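Local coordinates for protein CSE3 (Thermus thermophilus, PDB 2Y8Y) that cleaves CRISPR precursor transcripts as an endoribonuclease of the Cas6/Cse3/CasE family and keeps hold of the processed crRNA, at residues W6-V11 against A81-P86; R47-L52 against L64-T69; F101-N106 against A128-R133; G137-L142 against G182-V187. All blocks are in the same frame, centred on the assembly; numbering follows the deposited sequence.

Overall arrangement
Contacts 1 and 2 belong to one antiparallel sheet of four strands, in the order 49-52, 62-67, 5-12, 81-89; their centres are 11 Å apart, and strand 5-12 pairs with strand 62-67. Contacts 3 and 4, also 11 Å apart, share the second sheet, where strands 98-110 and 173-186 are neighbours and helix 123-136 runs on into strand 139-144. Along the chain contact 2 falls between the two halves of contact 1; contact 3 follows, then contact 4. The two sheets touch where Arg51 of contact 2 packs on Arg102 and Arg104 of contact 3. Arg47 of contact 2 and Arg132 and Arg133 of contact 3 bind RNA phosphates, so both halves hold the RNA.

Contact 1 (W6-V11 against A81-P86); sequences WLTKLV and AQVFPP
Lys9 runs its chain alongside the Phe84 ring: CE lies over one face, nearer the margin than the centre, and NZ stands 4.5 Å from the ring centroid, 22° off the normal, a cation-pi contact. The lysine reaches this far because CG is anti to the backbone N (chi1 177°) and the chain beyond it is extended. Val11 CG2 adds an apolar touch at Phe84 CE1, 3.7 Å away. In the non-hydrogen-bonded pair Leu10 and Val83, CD2 of the leucine meets CG2 of the valine at 3.8 Å, and Trp6 CE3 touches Pro86 CB at an oblique angle.

Behind these side chains is an antiparallel pairing. Val11 and Gln82 exchange two backbone bonds, Val11 N to Gln82 O at 2.9 Å and Gln82 N to Val11 O, and Phe84 N binds Lys9 O at 3.0 Å. Past Phe84 the prolines interrupt the ladder, and a water takes over, accepting from Lys9 N at 2.8 Å and donating to Pro85 O. Thr8 OG1 is hydrogen-bonded to Trp73 NE1.

The pair forms one margin of the four-stranded sheet: strand 81-89 is outermost, and strand 5-12 is bonded on its other side to strand 62-67, where Leu10 packs on Val65.

Contact 2 (R47-L52 against L64-T69); sequences RLLWRL and LVQTLT. With nucleotides of chain B.
Arg47 sets out with CG anti to the backbone N (chi1 171°), its CB against Leu68 CD1 at 3.9 Å, then bends at chi2 and chi3 (65° and -90°). Its guanidinium grips Leu48 O side-on through NE and NH2, with that oxygen in the guanidinium plane; NH2 lies in the carbonyl plane, whereas NE comes from above it. The same flat group meets two phosphates at its edge: NH1 binds OP1 of G16 of chain B at 2.8 Å and OP2 of DG17 of chain B at 2.9 Å, and NH2 also bonds to the latter oxygen. The folded-back guanidinium thus has its rotation fixed and spans successive phosphates.

Across the strands, Leu48 CD1 wedges against Val65 CG1 at 3.5 Å and Thr67 CG2 at 3.7 Å. Leu49 with Gln66 and Arg51 with Leu64 form hydrogen-bonded pairs. A water links Arg47 O to Gln66 NE2, which also binds Leu196 O.

This hairpin has strand 49-52 outermost and strand 62-67 next to strand 5-12. Helix 26-34 packs on Trp50, whose side chain lies about 7 Å from that of Tyr27, inferred to stabilise the transition-state intermediate, while Arg51, salt-bridged to Glu53, reaches strand 98-110.

Contact 3 (F101-N106 against A128-R133); sequences FRLRAN and AWLERR. With nucleotides of chain B.
Leu130 projects from helix 123-136 toward strand 98-110, and its two methyls meet two different strand residues. From CB, CG runs anti to the backbone N (chi1 177°); beyond that branch point CD1 meets Leu103 CD2 at 3.8 Å, the two leucines running past one another head to tail, and CD2 approaches Phe101 CZ at 3.9 Å, tip to tip. One residue earlier, Trp129 brings its six-membered ring to Ala105: CZ3 lies 3.7 Å from the alanine CB and CH2 is nearly as close. Arg133 CG covers the centre of one indole face, 3.4 Å above the plane, and Asn106 O is a looser neighbour, 4.2 Å from Trp129 CZ2.

On the RNA side of the helix, Arg132 NH1 bonds to OP1 of G14 of chain B at 2.8 Å, with a weak second bond from NH2, the oxygen lying in the guanidinium plane. Arg133 NH2 binds OP2 of G15 of chain B at 2.8 Å, and OP1 of G14 of chain B lies over one face of its guanidinium. Glu136 forms a salt bridge with Arg133 NE and may help to orient it.

Helix 123-136 packed by its apolar face on the antiparallel sheet is consistent with the ferredoxin-like fold of this protein, here with basic residues turned to an RNA backbone.

Contact 4 (G137-L142 against G182-V187); sequences GGFRLL and GRLEVV
The Arg183 guanidinium carries Leu142 CD1 over one face, 3.1 Å above the plane and away from the centre; the methyl is 3.2 Å from NH1. Arg140 is covered in a similar way, with Val187 CG2 3.5 Å above its guanidinium plane. The Phe139 ring instead meets Glu185 O at its edge, in plane, while Leu184 CD1 touches Phe139 CD1 at 3.6 Å and Val186 CG2 approaches CE1 obliquely.

Arg140 and Glu185 are neighbours on the same face of the sheet. The planes of their flat ends are 88° apart, and the salt bridge between NH1 of Arg140 and OE2 of Glu185 is 3.3 Å, weak as a hydrogen bond. Glu185 CG stands between its backbone N and carbonyl carbon (chi1 61°), where it lies 3.7 Å from Arg140 O and close to Leu142 CD2. A water donates to OE2 of Glu185 and to Leu141 O, giving the carboxylate a second partner.

Backbone bonds join the strands from Val187 N to Gly138 O at 2.8 Å, through the reciprocal Arg140 and Glu185 pair, to Leu142 N and Arg183 O at 2.9 Å. Gly138, at positive phi, is the C-prime residue of the Schellman motif that ends helix 123-136 and turns the chain into this strand. Phe139 reaches helix 189-198, and Arg183 also makes a cation-pi contact with Trp149.

Both arginines therefore use their faces for apolar contact, and the pairing probably owes more to its four backbone bonds and apolar packing than to one weak, poorly aligned ion pair.

Contact 1 (W6-V11 against A81-P86)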
# COMPACT_ATOMS: atom_id res chain seq x y z
N TRP A 6 -5.16 -4.70 10.88
CA TRP A 6 -6.43 -5.19 10.36
C TRP A 6 -6.45 -5.12 8.85
O TRP A 6 -6.11 -4.09 8.26
CB TRP A 6 -7.59 -4.35 10.91
CG TRP A 6 -7.81 -4.55 12.36
CD1 TRP A 6 -7.13 -3.95 13.38
CD2 TRP A 6 -8.77 -5.42 12.97
NE1 TRP A 6 -7.61 -4.39 14.60
CE2 TRP A 6 -8.62 -5.29 14.37
CE3 TRP A 6 -9.75 -6.28 12.47
CZ2 TRP A 6 -9.42 -6.01 15.27
CZ3 TRP A 6 -10.54 -6.98 13.36
CH2 TRP A 6 -10.37 -6.84 14.74
N LEU A 7 -6.85 -6.22 8.22
CA LEU A 7 -7.04 -6.25 6.78
C LEU A 7 -8.52 -6.36 6.47
O LEU A 7 -9.19 -7.27 6.94
CB LEU A 7 -6.32 -7.45 6.17
CG LEU A 7 -4.81 -7.43 6.40
CD1 LEU A 7 -4.12 -8.55 5.64
CD2 LEU A 7 -4.28 -6.06 6.00
N THR A 8 -9.03 -5.43 5.67
CA THR A 8 -10.42 -5.49 5.21
C THR A 8 -10.44 -5.58 3.70
O THR A 8 -9.82 -4.77 3.03
CB THR A 8 -11.21 -4.23 5.61
OG1 THR A 8 -11.10 -4.02 7.03
CG2 THR A 8 -12.69 -4.35 5.22
N LYS A 9 -11.16 -6.56 3.18
CA LYS A 9 -11.43 -6.62 1.76
C LYS A 9 -12.79 -6.00 1.49
O LYS A 9 -13.81 -6.44 2.05
CB LYS A 9 -11.43 -8.07 1.28
CG LYS A 9 -11.78 -8.25 -0.19
CD LYS A 9 -11.64 -9.70 -0.60
CE LYS A 9 -12.38 -10.00 -1.89
NZ LYS A 9 -12.44 -11.46 -2.15
N LEU A 10 -12.82 -4.97 0.65
CA LEU A 10 -14.07 -4.38 0.19
C LEU A 10 -14.27 -4.71 -1.28
O LEU A 10 -13.38 -4.48 -2.10
CB LEU A 10 -14.06 -2.86 0.36
CG LEU A 10 -13.69 -2.28 1.73
CD1 LEU A 10 -13.49 -0.78 1.64
CD2 LEU A 10 -14.73 -2.61 2.79
N VAL A 11 -15.43 -5.26 -1.63
CA VAL A 11 -15.77 -5.44 -3.03
C VAL A 11 -16.77 -4.36 -3.40
O VAL A 11 -17.93 -4.40 -3.01
CB VAL A 11 -16.34 -6.84 -3.31
CG1 VAL A 11 -16.77 -6.94 -4.76
CG2 VAL A 11 -15.30 -7.90 -2.99
N ALA A 81 -20.42 -1.14 -0.86
CA ALA A 81 -19.55 -2.29 -1.02
C ALA A 81 -20.01 -3.50 -0.23
O ALA A 81 -20.77 -3.40 0.73
CB ALA A 81 -18.13 -1.92 -0.62
N GLN A 82 -19.55 -4.67 -0.66
CA GLN A 82 -19.62 -5.86 0.16
C GLN A 82 -18.39 -5.83 1.05
O GLN A 82 -17.25 -5.87 0.57
CB GLN A 82 -19.62 -7.11 -0.71
CG GLN A 82 -19.70 -8.40 0.08
CD GLN A 82 -19.85 -9.61 -0.81
OE1 GLN A 82 -19.82 -9.50 -2.04
NE2 GLN A 82 -20.01 -10.78 -0.20
N VAL A 83 -18.61 -5.73 2.36
CA VAL A 83 -17.52 -5.69 3.33
C VAL A 83 -17.28 -7.09 3.88
O VAL A 83 -18.12 -7.64 4.58
CB VAL A 83 -17.84 -4.77 4.53
CG1 VAL A 83 -16.66 -4.71 5.49
CG2 VAL A 83 -18.24 -3.38 4.05
N PHE A 84 -16.13 -7.68 3.55
CA PHE A 84 -15.77 -8.95 4.16
C PHE A 84 -15.32 -8.68 5.58
O PHE A 84 -14.75 -7.63 5.86
CB PHE A 84 -14.68 -9.64 3.33
CG PHE A 84 -15.19 -10.27 2.06
CD1 PHE A 84 -15.63 -9.48 1.01
CD2 PHE A 84 -15.25 -11.64 1.93
CE1 PHE A 84 -16.11 -10.05 -0.15
CE2 PHE A 84 -15.73 -12.22 0.77
CZ PHE A 84 -16.16 -11.42 -0.27
N PRO A 85 -15.58 -9.62 6.50
CA PRO A 85 -15.20 -9.44 7.90
C PRO A 85 -13.73 -9.02 8.04
O PRO A 85 -12.84 -9.73 7.57
CB PRO A 85 -15.43 -10.83 8.50
CG PRO A 85 -16.54 -11.39 7.68
CD PRO A 85 -16.30 -10.88 6.28
N PRO A 86 -13.48 -7.86 8.66
CA PRO A 86 -12.08 -7.46 8.85
C PRO A 86 -11.32 -8.51 9.64
O PRO A 86 -11.87 -9.09 10.56
CB PRO A 86 -12.21 -6.16 9.65
CG PRO A 86 -13.53 -5.61 9.22
CD PRO A 86 -14.42 -6.82 9.10
O HOH W 1 -11.93 -8.54 5.03

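Contact 2 (R47-L52 against L64-T69)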
# COMPACT_ATOMS: atom_id res chain seq x y z
N ARG A 47 -2.31 4.58 10.58
CA ARG A 47 -1.71 4.73 9.26
C ARG A 47 -2.58 3.94 8.31
O ARG A 47 -2.36 2.75 8.09
CB ARG A 47 -0.27 4.21 9.26
CG ARG A 47 0.40 4.13 7.86
CD ARG A 47 0.58 5.51 7.19
NE ARG A 47 -0.56 5.91 6.38
CZ ARG A 47 -0.66 7.08 5.77
NH1 ARG A 47 0.32 7.96 5.90
NH2 ARG A 47 -1.73 7.37 5.04
N LEU A 48 -3.58 4.60 7.75
CA LEU A 48 -4.47 3.97 6.80
C LEU A 48 -3.70 3.74 5.49
O LEU A 48 -3.07 4.67 4.98
CB LEU A 48 -5.64 4.92 6.55
CG LEU A 48 -6.56 4.58 5.40
CD1 LEU A 48 -7.27 3.29 5.73
CD2 LEU A 48 -7.53 5.73 5.18
N LEU A 49 -3.74 2.50 4.98
CA LEU A 49 -3.16 2.17 3.67
C LEU A 49 -4.18 1.36 2.89
O LEU A 49 -4.99 0.63 3.47
CB LEU A 49 -1.88 1.35 3.83
CG LEU A 49 -0.74 2.01 4.59
CD1 LEU A 49 0.36 1.00 4.89
CD2 LEU A 49 -0.19 3.18 3.78
N TRP A 50 -4.15 1.46 1.57
CA TRP A 50 -5.03 0.64 0.75
C TRP A 50 -4.43 0.38 -0.61
O TRP A 50 -3.47 1.04 -1.02
CB TRP A 50 -6.42 1.27 0.64
CG TRP A 50 -6.62 2.27 -0.46
CD1 TRP A 50 -7.00 2.01 -1.75
CD2 TRP A 50 -6.53 3.69 -0.36
NE1 TRP A 50 -7.11 3.17 -2.46
CE2 TRP A 50 -6.83 4.22 -1.62
CE3 TRP A 50 -6.20 4.56 0.68
CZ2 TRP A 50 -6.82 5.59 -1.88
CZ3 TRP A 50 -6.19 5.92 0.42
CH2 TRP A 50 -6.50 6.42 -0.85
N ARG A 51 -4.96 -0.62 -1.29
CA ARG A 51 -4.63 -0.87 -2.69
C ARG A 51 -5.89 -1.25 -3.44
O ARG A 51 -6.66 -2.10 -2.98
CB ARG A 51 -3.60 -2.00 -2.81
CG ARG A 51 -3.22 -2.31 -4.27
CD ARG A 51 -2.07 -3.32 -4.40
NE ARG A 51 -2.37 -4.61 -3.77
CZ ARG A 51 -1.82 -5.06 -2.64
NH1 ARG A 51 -0.91 -4.36 -1.96
NH2 ARG A 51 -2.19 -6.24 -2.16
N LEU A 52 -6.11 -0.60 -4.58
CA LEU A 52 -7.13 -1.03 -5.52
C LEU A 52 -6.53 -2.12 -6.37
O LEU A 52 -5.56 -1.88 -7.11
CB LEU A 52 -7.59 0.13 -6.41
CG LEU A 52 -8.54 -0.24 -7.54
CD1 LEU A 52 -9.78 -0.95 -7.01
CD2 LEU A 52 -8.94 1.00 -8.33
N LEU A 64 -8.29 -3.46 -0.98
CA LEU A 64 -7.72 -4.01 0.24
C LEU A 64 -7.29 -2.87 1.14
O LEU A 64 -6.54 -1.99 0.71
CB LEU A 64 -6.53 -4.91 -0.06
CG LEU A 64 -6.83 -6.27 -0.70
CD1 LEU A 64 -7.73 -6.11 -1.90
CD2 LEU A 64 -5.56 -6.98 -1.09
N VAL A 65 -7.78 -2.86 2.38
CA VAL A 65 -7.48 -1.78 3.31
C VAL A 65 -6.77 -2.32 4.52
O VAL A 65 -7.25 -3.25 5.16
CB VAL A 65 -8.77 -1.10 3.82
CG1 VAL A 65 -8.42 0.11 4.69
CG2 VAL A 65 -9.68 -0.71 2.66
N GLN A 66 -5.63 -1.73 4.85
CA GLN A 66 -4.93 -2.06 6.08
C GLN A 66 -5.00 -0.90 7.05
O GLN A 66 -4.73 0.26 6.69
CB GLN A 66 -3.46 -2.36 5.79
CG GLN A 66 -2.68 -2.72 7.03
CD GLN A 66 -1.25 -3.06 6.71
OE1 GLN A 66 -0.96 -4.15 6.20
NE2 GLN A 66 -0.34 -2.12 6.97
N THR A 67 -5.39 -1.21 8.28
CA THR A 67 -5.39 -0.22 9.34
C THR A 67 -4.68 -0.79 10.55
O THR A 67 -4.62 -2.00 10.73
CB THR A 67 -6.82 0.19 9.72
OG1 THR A 67 -7.59 -0.97 10.07
CG2 THR A 67 -7.51 0.89 8.55
N LEU A 68 -4.11 0.08 11.36
CA LEU A 68 -3.45 -0.32 12.59
C LEU A 68 -4.44 -0.45 13.75
O LEU A 68 -4.12 -1.05 14.77
CB LEU A 68 -2.37 0.69 12.95
CG LEU A 68 -1.30 0.89 11.87
CD1 LEU A 68 -0.25 1.89 12.35
CD2 LEU A 68 -0.63 -0.41 11.53
N THR A 69 -5.63 0.13 13.58
CA THR A 69 -6.65 0.09 14.62
C THR A 69 -7.91 -0.52 14.04
O THR A 69 -8.05 -0.65 12.84
CB THR A 69 -6.93 1.50 15.18
OG1 THR A 69 -7.63 2.30 14.21
CG2 THR A 69 -5.63 2.19 15.56
P G B 16 3.85 8.89 6.12
OP1 G B 16 2.99 7.86 6.75
OP2 G B 16 4.39 8.65 4.75
O5' G B 16 3.13 10.30 6.15
C5' G B 16 2.51 10.79 7.32
C4' G B 16 1.92 12.16 7.11
O4' G B 16 2.95 13.08 6.67
C3' G B 16 0.86 12.27 6.02
O3' G B 16 -0.40 11.80 6.43
C2' G B 16 0.88 13.77 5.72
O2' G B 16 0.23 14.49 6.76
C1' G B 16 2.38 14.05 5.81
N9 G B 16 3.01 13.94 4.48
C8 G B 16 3.76 12.91 3.97
N7 G B 16 4.14 13.14 2.74
C5 G B 16 3.59 14.38 2.42
C6 G B 16 3.67 15.14 1.23
O6 G B 16 4.25 14.87 0.17
N1 G B 16 2.97 16.34 1.34
C2 G B 16 2.30 16.76 2.47
N2 G B 16 1.69 17.96 2.39
N3 G B 16 2.23 16.05 3.59
C4 G B 16 2.89 14.89 3.49
P DG B 17 -1.45 11.20 5.38
OP1 DG B 17 -2.64 10.76 6.14
OP2 DG B 17 -0.76 10.22 4.52
O5' DG B 17 -1.82 12.44 4.43
C5' DG B 17 -2.46 13.60 4.90
C4' DG B 17 -2.49 14.71 3.87
O4' DG B 17 -1.15 15.01 3.38
C3' DG B 17 -3.33 14.55 2.61
O3' DG B 17 -4.68 14.80 2.94
C2' DG B 17 -2.74 15.65 1.72
C1' DG B 17 -1.26 15.62 2.11
N9 DG B 17 -0.36 15.00 1.12
C8 DG B 17 0.29 13.79 1.20
N7 DG B 17 1.04 13.56 0.14
C5 DG B 17 0.85 14.68 -0.67
C6 DG B 17 1.39 15.00 -1.94
O6 DG B 17 2.17 14.35 -2.64
N1 DG B 17 0.94 16.24 -2.40
C2 DG B 17 0.08 17.06 -1.71
N2 DG B 17 -0.24 18.22 -2.32
N3 DG B 17 -0.43 16.77 -0.52
C4 DG B 17 -0.00 15.57 -0.07
O HOH W 2 -0.80 0.41 8.20

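Contact 3 (F101-N106 against A128-R133)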
# COMPACT_ATOMS: atom_id res chain seq x y z
N PHE A 101 5.60 -10.90 -2.11
CA PHE A 101 5.09 -9.56 -1.82
C PHE A 101 4.45 -8.90 -3.03
O PHE A 101 4.72 -9.26 -4.18
CB PHE A 101 6.20 -8.66 -1.27
CG PHE A 101 7.15 -8.16 -2.33
CD1 PHE A 101 8.25 -8.92 -2.70
CD2 PHE A 101 6.92 -6.95 -2.98
CE1 PHE A 101 9.12 -8.48 -3.70
CE2 PHE A 101 7.78 -6.50 -3.98
CZ PHE A 101 8.89 -7.26 -4.34
N ARG A 102 3.60 -7.93 -2.73
CA ARG A 102 3.02 -7.05 -3.73
C ARG A 102 3.06 -5.64 -3.16
O ARG A 102 2.78 -5.43 -1.97
CB ARG A 102 1.58 -7.48 -4.02
CG ARG A 102 0.85 -6.61 -5.04
CD ARG A 102 -0.51 -7.18 -5.42
NE ARG A 102 -0.35 -8.38 -6.23
CZ ARG A 102 -0.72 -8.49 -7.50
NH1 ARG A 102 -1.29 -7.47 -8.13
NH2 ARG A 102 -0.54 -9.63 -8.15
N LEU A 103 3.44 -4.68 -4.00
CA LEU A 103 3.51 -3.29 -3.57
C LEU A 103 3.25 -2.38 -4.75
O LEU A 103 4.01 -2.40 -5.73
CB LEU A 103 4.89 -2.95 -3.00
CG LEU A 103 5.17 -1.45 -2.76
CD1 LEU A 103 4.19 -0.87 -1.72
CD2 LEU A 103 6.64 -1.23 -2.35
N ARG A 104 2.20 -1.58 -4.65
CA ARG A 104 1.95 -0.54 -5.63
C ARG A 104 2.50 0.75 -5.05
O ARG A 104 2.03 1.21 -4.01
CB ARG A 104 0.44 -0.39 -5.88
CG ARG A 104 0.15 0.29 -7.21
CD ARG A 104 -1.34 0.55 -7.41
NE ARG A 104 -1.62 0.90 -8.79
CZ ARG A 104 -2.80 1.31 -9.24
NH1 ARG A 104 -3.82 1.45 -8.40
NH2 ARG A 104 -2.95 1.61 -10.53
N ALA A 105 3.49 1.34 -5.71
CA ALA A 105 4.28 2.42 -5.13
C ALA A 105 4.49 3.56 -6.10
O ALA A 105 4.19 3.45 -7.28
CB ALA A 105 5.62 1.91 -4.68
N ASN A 106 5.03 4.65 -5.56
CA ASN A 106 5.44 5.82 -6.34
C ASN A 106 6.94 6.03 -6.14
O ASN A 106 7.34 6.84 -5.32
CB ASN A 106 4.64 7.04 -5.86
CG ASN A 106 5.05 8.35 -6.52
OD1 ASN A 106 5.28 9.35 -5.83
ND2 ASN A 106 5.12 8.36 -7.85
N ALA A 128 15.80 -0.36 -8.42
CA ALA A 128 16.82 0.02 -7.45
C ALA A 128 16.19 0.69 -6.23
O ALA A 128 16.61 0.47 -5.09
CB ALA A 128 17.89 0.92 -8.09
N TRP A 129 15.20 1.53 -6.49
CA TRP A 129 14.47 2.19 -5.42
C TRP A 129 13.82 1.14 -4.52
O TRP A 129 13.95 1.19 -3.29
CB TRP A 129 13.42 3.14 -6.01
CG TRP A 129 12.55 3.84 -4.99
CD1 TRP A 129 12.83 5.03 -4.39
CD2 TRP A 129 11.28 3.43 -4.48
NE1 TRP A 129 11.82 5.39 -3.53
CE2 TRP A 129 10.84 4.42 -3.58
CE3 TRP A 129 10.46 2.31 -4.69
CZ2 TRP A 129 9.64 4.34 -2.88
CZ3 TRP A 129 9.24 2.22 -4.00
CH2 TRP A 129 8.85 3.23 -3.11
N LEU A 130 13.11 0.19 -5.12
CA LEU A 130 12.46 -0.86 -4.33
C LEU A 130 13.50 -1.59 -3.49
O LEU A 130 13.27 -1.84 -2.30
CB LEU A 130 11.75 -1.85 -5.24
CG LEU A 130 11.10 -3.02 -4.51
CD1 LEU A 130 9.91 -2.57 -3.66
CD2 LEU A 130 10.69 -4.01 -5.56
N GLU A 131 14.63 -1.95 -4.09
CA GLU A 131 15.66 -2.68 -3.35
C GLU A 131 16.14 -1.88 -2.15
O GLU A 131 16.31 -2.42 -1.05
CB GLU A 131 16.83 -3.04 -4.25
CG GLU A 131 16.48 -4.11 -5.27
CD GLU A 131 17.54 -4.27 -6.34
OE1 GLU A 131 18.33 -3.33 -6.55
OE2 GLU A 131 17.54 -5.34 -7.00
N ARG A 132 16.39 -0.59 -2.36
CA ARG A 132 16.87 0.26 -1.27
C ARG A 132 15.81 0.41 -0.17
O ARG A 132 16.13 0.33 1.01
CB ARG A 132 17.27 1.64 -1.82
CG ARG A 132 17.88 2.55 -0.78
CD ARG A 132 18.24 3.93 -1.34
NE ARG A 132 17.06 4.66 -1.82
CZ ARG A 132 16.14 5.20 -1.03
NH1 ARG A 132 16.24 5.12 0.29
NH2 ARG A 132 15.11 5.84 -1.57
N ARG A 133 14.56 0.65 -0.56
CA ARG A 133 13.50 0.79 0.43
C ARG A 133 13.35 -0.48 1.24
O ARG A 133 13.19 -0.42 2.47
CB ARG A 133 12.14 1.10 -0.23
CG ARG A 133 12.02 2.46 -0.95
CD ARG A 133 12.33 3.66 -0.06
NE ARG A 133 11.47 3.77 1.11
CZ ARG A 133 10.78 4.87 1.43
NH1 ARG A 133 10.81 5.94 0.64
NH2 ARG A 133 10.04 4.89 2.52
P G B 14 14.07 7.63 1.70
OP1 G B 14 13.97 6.17 1.55
OP2 G B 14 13.62 8.50 0.58
O5' G B 14 13.35 8.10 3.03
C5' G B 14 13.66 7.47 4.27
C4' G B 14 13.09 8.23 5.43
O4' G B 14 13.67 9.56 5.50
C3' G B 14 11.61 8.51 5.37
O3' G B 14 10.82 7.39 5.68
C2' G B 14 11.47 9.64 6.37
O2' G B 14 11.61 9.16 7.70
C1' G B 14 12.72 10.46 6.02
N9 G B 14 12.40 11.45 4.99
C8 G B 14 12.60 11.39 3.62
N7 G B 14 12.11 12.43 3.01
C5 G B 14 11.51 13.19 4.00
C6 G B 14 10.80 14.42 3.94
O6 G B 14 10.54 15.11 2.94
N1 G B 14 10.36 14.83 5.19
C2 G B 14 10.58 14.14 6.37
N2 G B 14 10.08 14.68 7.49
N3 G B 14 11.24 12.99 6.45
C4 G B 14 11.67 12.59 5.23
P G B 15 9.37 7.21 5.01
OP1 G B 15 8.86 5.89 5.46
OP2 G B 15 9.49 7.46 3.55
O5' G B 15 8.52 8.38 5.66
C5' G B 15 8.17 8.34 7.03
C4' G B 15 7.47 9.60 7.46
O4' G B 15 8.30 10.76 7.18
C3' G B 15 6.18 9.93 6.74
O3' G B 15 5.10 9.10 7.12
C2' G B 15 6.01 11.39 7.14
O2' G B 15 5.66 11.49 8.51
C1' G B 15 7.45 11.88 6.96
N9 G B 15 7.66 12.38 5.59
C8 G B 15 8.26 11.77 4.52
N7 G B 15 8.17 12.50 3.43
C5 G B 15 7.45 13.62 3.81
C6 G B 15 7.05 14.75 3.06
O6 G B 15 7.25 14.99 1.87
N1 G B 15 6.33 15.65 3.84
C2 G B 15 6.03 15.48 5.17
N2 G B 15 5.32 16.47 5.75
N3 G B 15 6.41 14.44 5.88
C4 G B 15 7.11 13.55 5.14

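Contact 4 (G137-L142 against G182-V187)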
# COMPACT_ATOMS: atom_id res chain seq x y z
N GLY A 137 14.35 -0.97 5.18
CA GLY A 137 13.19 -1.36 5.96
C GLY A 137 13.20 -2.76 6.56
O GLY A 137 12.17 -3.20 7.05
N GLY A 138 14.34 -3.45 6.52
CA GLY A 138 14.46 -4.73 7.21
C GLY A 138 14.16 -5.96 6.38
O GLY A 138 14.07 -7.06 6.93
N PHE A 139 13.99 -5.79 5.08
CA PHE A 139 13.78 -6.89 4.15
C PHE A 139 14.91 -6.93 3.13
O PHE A 139 15.80 -6.07 3.13
CB PHE A 139 12.47 -6.66 3.37
CG PHE A 139 11.20 -6.74 4.21
CD1 PHE A 139 10.69 -7.97 4.60
CD2 PHE A 139 10.47 -5.60 4.51
CE1 PHE A 139 9.51 -8.06 5.31
CE2 PHE A 139 9.27 -5.68 5.21
CZ PHE A 139 8.80 -6.91 5.60
N ARG A 140 14.88 -7.89 2.22
CA ARG A 140 15.80 -7.89 1.07
C ARG A 140 15.15 -8.68 -0.05
O ARG A 140 14.63 -9.75 0.19
CB ARG A 140 17.16 -8.51 1.44
CG ARG A 140 18.25 -8.31 0.38
CD ARG A 140 19.61 -8.87 0.82
NE ARG A 140 20.03 -8.36 2.13
CZ ARG A 140 20.31 -9.14 3.17
NH1 ARG A 140 20.19 -10.45 3.06
NH2 ARG A 140 20.68 -8.60 4.33
N LEU A 141 15.20 -8.18 -1.28
CA LEU A 141 14.72 -9.00 -2.39
C LEU A 141 15.50 -10.31 -2.49
O LEU A 141 16.71 -10.35 -2.24
CB LEU A 141 14.87 -8.26 -3.72
CG LEU A 141 13.85 -7.23 -4.12
CD1 LEU A 141 14.18 -6.74 -5.54
CD2 LEU A 141 12.46 -7.83 -4.07
N LEU A 142 14.83 -11.38 -2.89
CA LEU A 142 15.52 -12.62 -3.19
C LEU A 142 16.14 -12.51 -4.58
O LEU A 142 15.66 -11.73 -5.41
CB LEU A 142 14.55 -13.81 -3.17
CG LEU A 142 13.96 -14.19 -1.82
CD1 LEU A 142 13.28 -15.55 -1.89
CD2 LEU A 142 15.05 -14.20 -0.76
N GLY A 182 6.98 -9.81 -6.22
CA GLY A 182 8.17 -10.62 -6.20
C GLY A 182 8.30 -11.45 -4.95
O GLY A 182 7.31 -11.77 -4.29
N ARG A 183 9.54 -11.81 -4.64
CA ARG A 183 9.83 -12.59 -3.44
C ARG A 183 10.95 -11.90 -2.67
O ARG A 183 11.91 -11.39 -3.24
CB ARG A 183 10.23 -14.03 -3.79
CG ARG A 183 9.11 -14.83 -4.42
CD ARG A 183 9.55 -16.25 -4.74
NE ARG A 183 9.81 -17.06 -3.55
CZ ARG A 183 10.98 -17.64 -3.28
NH1 ARG A 183 11.99 -17.51 -4.12
NH2 ARG A 183 11.12 -18.36 -2.18
N LEU A 184 10.79 -11.87 -1.36
CA LEU A 184 11.76 -11.23 -0.49
C LEU A 184 12.05 -12.09 0.73
O LEU A 184 11.42 -13.13 0.95
CB LEU A 184 11.31 -9.82 -0.10
CG LEU A 184 9.95 -9.67 0.60
CD1 LEU A 184 9.96 -10.29 1.99
CD2 LEU A 184 9.56 -8.20 0.69
N GLU A 185 13.03 -11.67 1.51
CA GLU A 185 13.28 -12.30 2.81
C GLU A 185 13.30 -11.25 3.91
O GLU A 185 13.64 -10.08 3.68
CB GLU A 185 14.57 -13.11 2.80
CG GLU A 185 15.82 -12.31 2.53
CD GLU A 185 17.09 -13.14 2.69
OE1 GLU A 185 17.07 -14.11 3.48
OE2 GLU A 185 18.10 -12.81 2.05
N VAL A 186 12.95 -11.69 5.11
CA VAL A 186 13.04 -10.87 6.31
C VAL A 186 14.49 -10.85 6.78
O VAL A 186 15.13 -11.91 6.91
CB VAL A 186 12.17 -11.46 7.42
CG1 VAL A 186 12.33 -10.67 8.73
CG2 VAL A 186 10.74 -11.51 6.97
N VAL A 187 15.03 -9.66 7.00
CA VAL A 187 16.40 -9.53 7.48
C VAL A 187 16.40 -9.16 8.96
O VAL A 187 17.03 -9.83 9.79
CB VAL A 187 17.17 -8.49 6.63
CG1 VAL A 187 18.58 -8.27 7.18
CG2 VAL A 187 17.24 -8.96 5.20
O HOH W 3 18.26 -11.97 -0.83